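Side-chain contacts in UDP-galactopyranose mutase (Deinococcus radiodurans, PDB 3HDQ), which binds FAD and UDP-galactopyranose and, like other flavoenzymes of its family, probably interconverts the pyranose and furanose forms of UDP-galactose: residues W184-P188 with S189-A193; F265-C268 with Y269-P273; D161-V164 with S165-R169; L112-D116 with G117-P121. One frame throughout, in Å; residues are numbered along the deposited sequence.

Interaction 1: residues W184-P188 with S189-A193. With GDU (galactose-uridine-5'-diphosphate), chain K.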
loop_
_atom_site.group_PDB
_atom_site.type_symbol
_atom_site.label_atom_id
_atom_site.label_comp_id
_atom_site.label_asym_id
_atom_site.label_seq_id
_atom_site.Cartn_x
_atom_site.Cartn_y
_atom_site.Cartn_z
ATOM N N TRP A 184 -7.366 1.721 31.074
ATOM C CA TRP A 184 -7.345 0.285 31.390
ATOM C C TRP A 184 -8.662 -0.275 31.907
ATOM O O TRP A 184 -8.897 -1.485 31.861
ATOM C CB TRP A 184 -6.257 -0.002 32.407
ATOM C CG TRP A 184 -4.931 0.393 31.917
ATOM C CD1 TRP A 184 -4.301 1.583 32.126
ATOM C CD2 TRP A 184 -4.058 -0.390 31.107
ATOM N NE1 TRP A 184 -3.079 1.587 31.504
ATOM C CE2 TRP A 184 -2.904 0.387 30.867
ATOM C CE3 TRP A 184 -4.137 -1.674 30.556
ATOM C CZ2 TRP A 184 -1.832 -0.081 30.111
ATOM C CZ3 TRP A 184 -3.069 -2.137 29.796
ATOM C CH2 TRP A 184 -1.935 -1.343 29.586
ATOM N N GLY A 185 -9.522 0.602 32.406
ATOM C CA GLY A 185 -10.733 0.153 33.062
ATOM C C GLY A 185 -10.376 -0.384 34.432
ATOM O O GLY A 185 -11.173 -1.076 35.054
ATOM N N LEU A 186 -9.165 -0.064 34.886
ATOM C CA LEU A 186 -8.686 -0.416 36.217
ATOM C C LEU A 186 -8.143 0.827 36.937
ATOM O O LEU A 186 -7.631 1.743 36.294
ATOM C CB LEU A 186 -7.547 -1.444 36.122
ATOM C CG LEU A 186 -7.772 -2.962 36.059
ATOM C CD1 LEU A 186 -9.149 -3.343 36.597
ATOM C CD2 LEU A 186 -7.571 -3.507 34.658
ATOM N N ASP A 187 -8.240 0.859 38.264
ATOM C CA ASP A 187 -7.529 1.864 39.053
ATOM C C ASP A 187 -6.053 1.493 39.028
ATOM O O ASP A 187 -5.719 0.314 38.909
ATOM C CB ASP A 187 -8.033 1.883 40.501
ATOM C CG ASP A 187 -7.407 3.002 41.330
ATOM O OD1 ASP A 187 -7.954 4.122 41.320
ATOM O OD2 ASP A 187 -6.374 2.762 41.998
ATOM N N PRO A 188 -5.161 2.495 39.120
ATOM C CA PRO A 188 -3.721 2.225 39.182
ATOM C C PRO A 188 -3.345 1.270 40.315
ATOM O O PRO A 188 -2.293 0.644 40.248
ATOM C CB PRO A 188 -3.122 3.608 39.450
ATOM C CG PRO A 188 -4.080 4.546 38.848
ATOM C CD PRO A 188 -5.444 3.938 39.056
ATOM N N SER A 189 -4.173 1.184 41.352
ATOM C CA SER A 189 -3.911 0.240 42.439
ATOM C C SER A 189 -3.957 -1.203 41.924
ATOM O O SER A 189 -3.291 -2.081 42.468
ATOM C CB SER A 189 -4.904 0.427 43.587
ATOM O OG SER A 189 -6.239 0.223 43.152
ATOM N N GLU A 190 -4.733 -1.424 40.862
ATOM C CA GLU A 190 -4.904 -2.751 40.275
ATOM C C GLU A 190 -3.931 -3.077 39.132
ATOM O O GLU A 190 -4.091 -4.078 38.446
ATOM C CB GLU A 190 -6.340 -2.917 39.784
ATOM C CG GLU A 190 -7.407 -2.749 40.876
ATOM C CD GLU A 190 -8.799 -2.561 40.300
ATOM O OE1 GLU A 190 -9.043 -1.511 39.651
ATOM O OE2 GLU A 190 -9.651 -3.457 40.497
ATOM N N LEU A 191 -2.918 -2.240 38.929
ATOM C CA LEU A 191 -1.943 -2.501 37.880
ATOM C C LEU A 191 -0.569 -2.622 38.491
ATOM O O LEU A 191 -0.291 -2.006 39.522
ATOM C CB LEU A 191 -1.956 -1.378 36.840
ATOM C CG LEU A 191 -3.214 -1.294 35.979
ATOM C CD1 LEU A 191 -3.275 0.038 35.238
ATOM C CD2 LEU A 191 -3.264 -2.464 35.004
ATOM N N ASP A 192 0.293 -3.423 37.873
ATOM C CA ASP A 192 1.697 -3.441 38.273
ATOM C C ASP A 192 2.332 -2.056 38.077
ATOM O O ASP A 192 1.958 -1.305 37.166
ATOM C CB ASP A 192 2.477 -4.495 37.485
ATOM C CG ASP A 192 3.900 -4.664 37.988
ATOM O OD1 ASP A 192 4.110 -5.434 38.956
ATOM O OD2 ASP A 192 4.816 -4.034 37.408
ATOM N N ALA A 193 3.297 -1.741 38.936
ATOM C CA ALA A 193 4.036 -0.487 38.910
ATOM C C ALA A 193 4.556 -0.078 37.527
ATOM O O ALA A 193 4.681 1.113 37.226
ATOM C CB ALA A 193 5.203 -0.570 39.889
HETATM N N1 GDU K . -0.315 7.768 31.937
HETATM C C2 GDU K . -1.071 8.628 32.441
HETATM N N3 GDU K . -1.388 9.829 32.209
HETATM C C4 GDU K . -0.770 10.338 31.129
HETATM C C5 GDU K . 0.170 9.460 30.392
HETATM C C6 GDU K . 0.354 8.198 30.827
HETATM O O2 GDU K . -1.766 8.118 33.570
HETATM O O4 GDU K . -0.997 11.484 30.747
HETATM C C1D GDU K . -0.176 6.425 32.422
HETATM C C2D GDU K . -1.244 5.383 32.012
HETATM O O2D GDU K . -1.376 4.334 32.964
HETATM C C3D GDU K . -0.671 4.899 30.696
HETATM C C4D GDU K . 0.783 4.716 31.127
HETATM O O4D GDU K . 1.057 5.792 32.029
HETATM O O3D GDU K . -1.300 3.694 30.270
HETATM C C5D GDU K . 1.789 4.459 30.015
HETATM O O5D GDU K . 1.750 5.662 29.226
HETATM P PA GDU K . 2.020 5.663 27.652
HETATM O O1A GDU K . 2.221 7.075 27.224
HETATM O O2A GDU K . 3.255 4.902 27.405
HETATM O O3A GDU K . 0.750 5.115 26.871
HETATM P PB GDU K . 0.852 4.421 25.452
HETATM O O1B GDU K . -0.568 4.077 25.197
HETATM O O2B GDU K . 1.628 3.160 25.373
HETATM O O3B GDU K . 1.293 5.422 24.276
HETATM C "C1'" GDU K . 1.808 5.219 22.945
HETATM C "C2'" GDU K . 3.336 5.022 23.024
HETATM C "C3'" GDU K . 3.866 6.170 23.914
HETATM C "C4'" GDU K . 3.683 7.502 23.128
HETATM C "C5'" GDU K . 2.199 7.611 22.677
HETATM C "C6'" GDU K . 1.945 8.744 21.642
HETATM O "O2'" GDU K . 3.679 3.708 23.502
HETATM O "O3'" GDU K . 5.246 5.904 24.252
HETATM O "O4'" GDU K . 4.579 7.479 21.997
HETATM O "O5'" GDU K . 1.517 6.421 22.190
HETATM O "O6'" GDU K . 1.413 9.945 22.250
#
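Trp184 and Leu191 supply the apolar part of this turn. The CD1 methyl of Leu191 lies over one face of the indole, 3.8 Å from the centroid of its five-membered ring, a CH-pi contact set nearer the pyrrole rim than its middle.

The polar part begins at the ring edge, near the plane, where Trp184 NE1 donates to O3D of the substrate ribose at 3.0 Å, and then centres on Asp187. With CG anti to the backbone N (chi1 -175°), Asp187 OD2 accepts Ser189 N at 2.8 Å, closing an Asx turn, and Ser189 OG, also at 2.8 Å, from the other face of the carboxylate plane. In return Glu190 OE1 accepts Asp187 N at 2.9 Å, and Glu190 N bonds to Asp187 O. The CD1 methyl of Leu186 lies 3.6 Å from that same Glu190 OE1, the two side chains crossing at about a right angle. OD1 of Asp187 is engaged by Arg181 in a salt bridge. A leucine here would probably leave both Ser189 donors and the Arg181 guanidinium without this acceptor. The chemistry implies a division of labour: a short aspartate carboxylate ties down the start of the turn, while leucine carbon lies against the tryptophan whose N-H meets the ribose.

Interaction 2: residues F265-C268 with Y269-P273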
loop_
_atom_site.group_PDB
_atom_site.type_symbol
_atom_site.label_atom_id
_atom_site.label_comp_id
_atom_site.label_asym_id
_atom_site.label_seq_id
_atom_site.Cartn_x
_atom_site.Cartn_y
_atom_site.Cartn_z
ATOM N N PHE A 265 -3.423 -21.307 21.938
ATOM C CA PHE A 265 -3.709 -22.512 22.687
ATOM C C PHE A 265 -5.204 -22.603 23.011
ATOM O O PHE A 265 -5.597 -23.109 24.065
ATOM C CB PHE A 265 -2.845 -22.565 23.953
ATOM C CG PHE A 265 -1.368 -22.717 23.672
ATOM C CD1 PHE A 265 -0.493 -21.652 23.855
ATOM C CD2 PHE A 265 -0.853 -23.928 23.220
ATOM C CE1 PHE A 265 0.860 -21.793 23.596
ATOM C CE2 PHE A 265 0.510 -24.077 22.960
ATOM C CZ PHE A 265 1.364 -23.010 23.151
ATOM N N ASP A 266 -6.028 -22.106 22.094
ATOM C CA ASP A 266 -7.481 -22.266 22.165
ATOM C C ASP A 266 -8.088 -21.834 23.504
ATOM O O ASP A 266 -9.064 -22.428 23.964
ATOM C CB ASP A 266 -7.879 -23.720 21.865
ATOM C CG ASP A 266 -7.577 -24.135 20.424
ATOM O OD1 ASP A 266 -7.632 -23.280 19.511
ATOM O OD2 ASP A 266 -7.293 -25.334 20.205
ATOM N N PHE A 267 -7.509 -20.807 24.122
ATOM C CA PHE A 267 -8.019 -20.284 25.389
ATOM C C PHE A 267 -8.234 -21.397 26.417
ATOM O O PHE A 267 -9.132 -21.318 27.256
ATOM C CB PHE A 267 -9.314 -19.498 25.152
ATOM C CG PHE A 267 -9.227 -18.529 23.993
ATOM C CD1 PHE A 267 -8.636 -17.280 24.151
ATOM C CD2 PHE A 267 -9.720 -18.876 22.740
ATOM C CE1 PHE A 267 -8.548 -16.389 23.082
ATOM C CE2 PHE A 267 -9.641 -17.994 21.668
ATOM C CZ PHE A 267 -9.048 -16.746 21.837
ATOM N N CYS A 268 -7.397 -22.427 26.346
ATOM C CA CYS A 268 -7.527 -23.595 27.218
ATOM C C CYS A 268 -7.417 -23.281 28.717
ATOM O O CYS A 268 -7.807 -24.096 29.552
ATOM C CB CYS A 268 -6.541 -24.705 26.814
ATOM S SG CYS A 268 -4.796 -24.401 27.202
ATOM N N TYR A 269 -6.898 -22.109 29.066
ATOM C CA TYR A 269 -6.870 -21.708 30.470
ATOM C C TYR A 269 -7.764 -20.502 30.724
ATOM O O TYR A 269 -7.665 -19.874 31.767
ATOM C CB TYR A 269 -5.454 -21.378 30.954
ATOM C CG TYR A 269 -4.444 -22.507 30.884
ATOM C CD1 TYR A 269 -4.604 -23.664 31.632
ATOM C CD2 TYR A 269 -3.311 -22.396 30.090
ATOM C CE1 TYR A 269 -3.667 -24.693 31.574
ATOM C CE2 TYR A 269 -2.371 -23.412 30.023
ATOM C CZ TYR A 269 -2.556 -24.560 30.763
ATOM O OH TYR A 269 -1.625 -25.569 30.694
ATOM N N GLY A 270 -8.627 -20.176 29.768
ATOM C CA GLY A 270 -9.453 -18.986 29.874
ATOM C C GLY A 270 -8.848 -17.801 29.136
ATOM O O GLY A 270 -7.713 -17.866 28.659
ATOM N N LYS A 271 -9.601 -16.710 29.042
ATOM C CA LYS A 271 -9.164 -15.556 28.265
ATOM C C LYS A 271 -8.069 -14.750 28.971
ATOM O O LYS A 271 -8.253 -14.326 30.108
ATOM C CB LYS A 271 -10.359 -14.655 27.937
ATOM C CG LYS A 271 -10.004 -13.474 27.031
ATOM C CD LYS A 271 -9.644 -13.936 25.614
ATOM C CE LYS A 271 -9.209 -12.767 24.719
ATOM N NZ LYS A 271 -7.817 -12.318 25.019
ATOM N N LEU A 272 -6.928 -14.570 28.302
ATOM C CA LEU A 272 -5.886 -13.655 28.763
ATOM C C LEU A 272 -6.349 -12.237 28.422
ATOM O O LEU A 272 -6.665 -11.962 27.271
ATOM C CB LEU A 272 -4.582 -13.924 28.022
ATOM C CG LEU A 272 -3.303 -14.116 28.835
ATOM C CD1 LEU A 272 -2.084 -13.762 27.991
ATOM C CD2 LEU A 272 -3.324 -13.332 30.154
ATOM N N PRO A 273 -6.414 -11.338 29.413
ATOM C CA PRO A 273 -6.912 -9.988 29.103
ATOM C C PRO A 273 -5.951 -9.157 28.248
ATOM O O PRO A 273 -4.790 -8.965 28.616
ATOM C CB PRO A 273 -7.071 -9.336 30.489
ATOM C CG PRO A 273 -7.085 -10.490 31.460
ATOM C CD PRO A 273 -6.183 -11.524 30.856
#
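Lys271 reaches Phe267 through a bent chain: CG leaves anti to the backbone N (chi1 -176°), and a turn at chi2 (69°) brings Lys271 CD beside the ring, 3.7 Å from Phe267 CE1. The two side chains run alongside and point the same way, and the methylenes meet the phenyl ring obliquely. A long lysine suits this place, since its carbons serve the ring while its end goes on to polar partners: Lys271 NZ donates to Leu272 O at 2.6 Å and forms a salt bridge with Asp262.

A second pair forms between adjacent residues. Cys268 holds SG between its own backbone N and carbonyl carbon (chi1 73°), which sets the sulfur over one face of the Tyr269 ring, 4.0 Å from the centroid. This is a sulfur-aromatic contact, offset toward the CD2-CE2 rim. The backbone beneath is a type I beta turn closed by Gly270 N bonding to Phe267 O at 2.8 Å. Glycine suits the last position of the turn because, at its backbone angles, a CB would press on the carbonyl oxygen of Tyr269.

Just before, Asp266 ends helix 261-264 with a Schellman motif. Tyr269 packs on helix 340-355, meeting Tyr349 edge to face and Lys348 through a cation-pi contact, and the chain then enters strand 274-284.

Interaction 3: residues D161-V164 with S165-R169; sequences DVVV and SKVGR
Ser165 reaching back to Asp161 is an intrahelical contact, one turn apart, near the start of the long helix 159-184. Its OG sits between its own backbone N and carbonyl carbon (chi1 72°), and from there Ser165 OG donates to Asp161 O at 2.8 Å, while Ser165 N reaches the same oxygen at 3.2 Å from the other face of the carbonyl plane. Serine suits the site because its short hydroxyl can fold onto the helix backbone.

Val163 O is likewise gripped twice: Val167 N comes almost straight on at 3.0 Å, whereas Lys166 N lies above the carbonyl plane. The helix is kinked here; Gly168 N makes a weak bond to Val164 O, and the positive phi of this residue favours glycine. The buried Val163 and Val167 meet one turn apart, CG1 of Val163 3.8 Å from CG2 of Val167; their branched side chains suit such close packing along a helix. Val164 CG2 lies over one face of the Arg169 guanidinium, 3.4 Å from Arg169 NE, so an apolar methyl flanks a group whose nitrogens form salt bridges to Glu160 and Glu151.

Val162 packs on loop residues Val156 and Thr196, and Val167 on Thr201. Val163 packs on Tyr172 and Phe176 farther down the same helix, Phe176 being a substrate-site residue.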
loop_
_atom_site.group_PDB
_atom_site.type_symbol
_atom_site.label_atom_id
_atom_site.label_comp_id
_atom_site.label_asym_id
_atom_site.label_seq_id
_atom_site.Cartn_x
_atom_site.Cartn_y
_atom_site.Cartn_z
ATOM N N ASP A 161 1.389 3.191 43.650
ATOM C CA ASP A 161 2.598 3.334 44.457
ATOM C C ASP A 161 3.683 4.137 43.754
ATOM O O ASP A 161 4.284 5.015 44.374
ATOM C CB ASP A 161 3.195 1.969 44.836
ATOM C CG ASP A 161 2.271 1.131 45.699
ATOM O OD1 ASP A 161 1.312 1.678 46.289
ATOM O OD2 ASP A 161 2.515 -0.094 45.780
ATOM N N VAL A 162 3.964 3.823 42.486
ATOM C CA VAL A 162 5.107 4.445 41.813
ATOM C C VAL A 162 4.957 5.954 41.696
ATOM O O VAL A 162 5.936 6.686 41.763
ATOM C CB VAL A 162 5.398 3.880 40.395
ATOM C CG1 VAL A 162 6.678 3.077 40.399
ATOM C CG2 VAL A 162 4.233 3.078 39.873
ATOM N N VAL A 163 3.725 6.408 41.526
ATOM C CA VAL A 163 3.463 7.824 41.333
ATOM C C VAL A 163 3.318 8.564 42.660
ATOM O O VAL A 163 4.017 9.539 42.917
ATOM C CB VAL A 163 2.201 8.028 40.472
ATOM C CG1 VAL A 163 1.827 9.514 40.390
ATOM C CG2 VAL A 163 2.424 7.424 39.087
ATOM N N VAL A 164 2.417 8.085 43.506
ATOM C CA VAL A 164 2.118 8.762 44.761
ATOM C C VAL A 164 3.354 8.874 45.675
ATOM O O VAL A 164 3.447 9.771 46.496
ATOM C CB VAL A 164 0.919 8.087 45.469
ATOM C CG1 VAL A 164 1.369 6.882 46.313
ATOM C CG2 VAL A 164 0.164 9.089 46.300
ATOM N N SER A 165 4.318 7.983 45.495
ATOM C CA SER A 165 5.534 7.990 46.306
ATOM C C SER A 165 6.608 8.929 45.765
ATOM O O SER A 165 7.666 9.101 46.383
ATOM C CB SER A 165 6.110 6.568 46.422
ATOM O OG SER A 165 6.681 6.145 45.199
ATOM N N LYS A 166 6.340 9.529 44.608
ATOM C CA LYS A 166 7.298 10.440 43.987
ATOM C C LYS A 166 6.799 11.879 43.895
ATOM O O LYS A 166 7.570 12.819 44.116
ATOM C CB LYS A 166 7.719 9.925 42.605
ATOM C CG LYS A 166 8.479 8.614 42.664
ATOM C CD LYS A 166 8.962 8.161 41.300
ATOM C CE LYS A 166 9.512 6.740 41.400
ATOM N NZ LYS A 166 10.093 6.270 40.119
ATOM N N VAL A 167 5.520 12.052 43.572
ATOM C CA VAL A 167 4.959 13.391 43.394
ATOM C C VAL A 167 3.691 13.623 44.202
ATOM O O VAL A 167 3.036 14.656 44.058
ATOM C CB VAL A 167 4.637 13.682 41.915
ATOM C CG1 VAL A 167 5.903 13.661 41.083
ATOM C CG2 VAL A 167 3.599 12.687 41.390
ATOM N N GLY A 168 3.332 12.658 45.040
ATOM C CA GLY A 168 2.227 12.846 45.955
ATOM C C GLY A 168 0.858 12.634 45.351
ATOM O O GLY A 168 0.710 12.306 44.180
ATOM N N ARG A 169 -0.154 12.875 46.169
ATOM C CA ARG A 169 -1.522 12.476 45.884
ATOM C C ARG A 169 -2.282 13.434 44.945
ATOM O O ARG A 169 -3.109 12.999 44.145
ATOM C CB ARG A 169 -2.255 12.299 47.217
ATOM C CG ARG A 169 -3.704 11.904 47.110
ATOM C CD ARG A 169 -3.876 10.471 46.665
ATOM N NE ARG A 169 -3.034 9.519 47.394
ATOM C CZ ARG A 169 -3.139 8.200 47.261
ATOM N NH1 ARG A 169 -4.053 7.694 46.441
ATOM N NH2 ARG A 169 -2.334 7.387 47.935
#

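Interaction 4: residues L112-D116 with G117-P121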
loop_
_atom_site.group_PDB
_atom_site.type_symbol
_atom_site.label_atom_id
_atom_site.label_comp_id
_atom_site.label_asym_id
_atom_site.label_seq_id
_atom_site.Cartn_x
_atom_site.Cartn_y
_atom_site.Cartn_z
ATOM N N LEU A 112 1.187 17.264 25.569
ATOM C CA LEU A 112 0.618 18.174 26.543
ATOM C C LEU A 112 -0.589 17.515 27.200
ATOM O O LEU A 112 -1.390 16.867 26.531
ATOM C CB LEU A 112 0.213 19.485 25.872
ATOM C CG LEU A 112 1.065 20.758 25.960
ATOM C CD1 LEU A 112 2.526 20.495 26.235
ATOM C CD2 LEU A 112 0.901 21.578 24.676
ATOM N N ALA A 113 -0.715 17.661 28.514
ATOM C CA ALA A 113 -1.880 17.125 29.212
ATOM C C ALA A 113 -2.861 18.240 29.532
ATOM O O ALA A 113 -2.469 19.304 30.004
ATOM C CB ALA A 113 -1.460 16.400 30.485
ATOM N N SER A 114 -4.136 17.990 29.264
ATOM C CA SER A 114 -5.186 18.950 29.560
ATOM C C SER A 114 -5.662 18.775 31.001
ATOM O O SER A 114 -6.334 17.801 31.343
ATOM C CB SER A 114 -6.340 18.793 28.577
ATOM O OG SER A 114 -7.393 19.678 28.896
ATOM N N VAL A 115 -5.292 19.729 31.845
ATOM C CA VAL A 115 -5.553 19.652 33.274
ATOM C C VAL A 115 -5.885 21.053 33.751
ATOM O O VAL A 115 -5.161 22.000 33.441
ATOM C CB VAL A 115 -4.295 19.153 34.019
ATOM C CG1 VAL A 115 -4.375 19.470 35.508
ATOM C CG2 VAL A 115 -4.095 17.657 33.784
ATOM N N ASP A 116 -6.981 21.194 34.486
ATOM C CA ASP A 116 -7.417 22.513 34.940
ATOM C C ASP A 116 -7.501 23.510 33.777
ATOM O O ASP A 116 -7.144 24.675 33.924
ATOM C CB ASP A 116 -6.465 23.061 36.023
ATOM C CG ASP A 116 -6.551 22.295 37.343
ATOM O OD1 ASP A 116 -7.431 21.419 37.470
ATOM O OD2 ASP A 116 -5.735 22.577 38.252
ATOM N N GLY A 117 -7.959 23.049 32.620
ATOM C CA GLY A 117 -8.153 23.922 31.475
ATOM C C GLY A 117 -6.886 24.526 30.889
ATOM O O GLY A 117 -6.945 25.473 30.108
ATOM N N GLN A 118 -5.739 23.982 31.266
ATOM C CA GLN A 118 -4.469 24.395 30.691
ATOM C C GLN A 118 -3.827 23.218 29.979
ATOM O O GLN A 118 -4.109 22.063 30.302
ATOM C CB GLN A 118 -3.506 24.830 31.793
ATOM C CG GLN A 118 -3.978 25.960 32.655
ATOM C CD GLN A 118 -3.239 25.986 33.983
ATOM O OE1 GLN A 118 -3.783 25.580 35.009
ATOM N NE2 GLN A 118 -1.984 26.427 33.963
ATOM N N LEU A 119 -2.931 23.513 29.041
ATOM C CA LEU A 119 -2.115 22.477 28.409
ATOM C C LEU A 119 -0.719 22.459 29.025
ATOM O O LEU A 119 0.073 23.382 28.839
ATOM C CB LEU A 119 -2.056 22.676 26.895
ATOM C CG LEU A 119 -3.428 22.562 26.230
ATOM C CD1 LEU A 119 -3.343 22.874 24.733
ATOM C CD2 LEU A 119 -4.020 21.175 26.476
ATOM N N LEU A 120 -0.438 21.397 29.767
ATOM C CA LEU A 120 0.763 21.312 30.584
ATOM C C LEU A 120 1.618 20.132 30.165
ATOM O O LEU A 120 1.091 19.097 29.801
ATOM C CB LEU A 120 0.353 21.153 32.057
ATOM C CG LEU A 120 0.290 22.389 32.964
ATOM C CD1 LEU A 120 0.149 23.675 32.161
ATOM C CD2 LEU A 120 -0.837 22.242 33.985
ATOM N N PRO A 121 2.949 20.272 30.253
ATOM C CA PRO A 121 3.836 19.170 29.877
ATOM C C PRO A 121 3.596 17.911 30.709
ATOM O O PRO A 121 3.474 17.978 31.939
ATOM C CB PRO A 121 5.238 19.722 30.180
ATOM C CG PRO A 121 5.076 21.201 30.230
ATOM C CD PRO A 121 3.696 21.449 30.729
#
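Leu112 and Leu119 meet at about a right angle, Leu112 CG resting 3.8 Å from Leu119 CB. They are not bridge partners but a diagonal pair, since Leu112 stands opposite Pro121 and Ser114 opposite Leu119. Leu119 turns CG anti to its carbonyl carbon (chi1 -62°), and from this position Leu119 CD2 comes 3.9 Å from Ser114 CB; the small serine leaves room for it. Cutting Leu112 back to an alanine would probably open a gap beside Leu119 CB.

Ala113, Val115, Gln118 and Leu120 point to the other face. Ala113 and Val115 pack on Phe175, so small or branched apolar residues fit there, while Leu120 packs on Leu132. Gln118 stretches along the Asp116 backbone, its CG 3.6 Å from Asp116 O, and its NE2 bonds to Arg131 O.

Between the strands, Ala113 and Leu120 exchange two backbone hydrogen bonds, 2.6 Å from Ala113 N to Leu120 O; Val115 and Gln118 exchange two more. Asp116 and Gly117 both take positive phi, which glycine tolerates easily. This is a beta hairpin whose two-residue loop, Asp116 and Gly117, forms a type I' turn; its second strand is outermost in the mixed sheet within this chain, and its first lies next to strand 294-296, whose Asn296 binds UDP-galactose.

How the interactions relate
From the N terminus the four contacts follow one another in series; none encloses or crosses another. Interaction 4 closes the hairpin of strands 111-115 and 118-122 at the margin of the mixed sheet. Interaction 3 then sits near the start of helix 159-184, and interaction 1 begins at that helix's last residue, turning the chain back so that the loop after the helix packs against the helix's first turns, Ala193 O lying 3.3 Å from Val162 CG2. Interaction 2 comes last, between helix 261-264 and strand 274-284. Interaction 1 meets the substrate directly, interactions 3 and 4 have side chains within about 7 and 5 Å of it, and the Phe267 side chain of interaction 2 is about 10 Å from FAD.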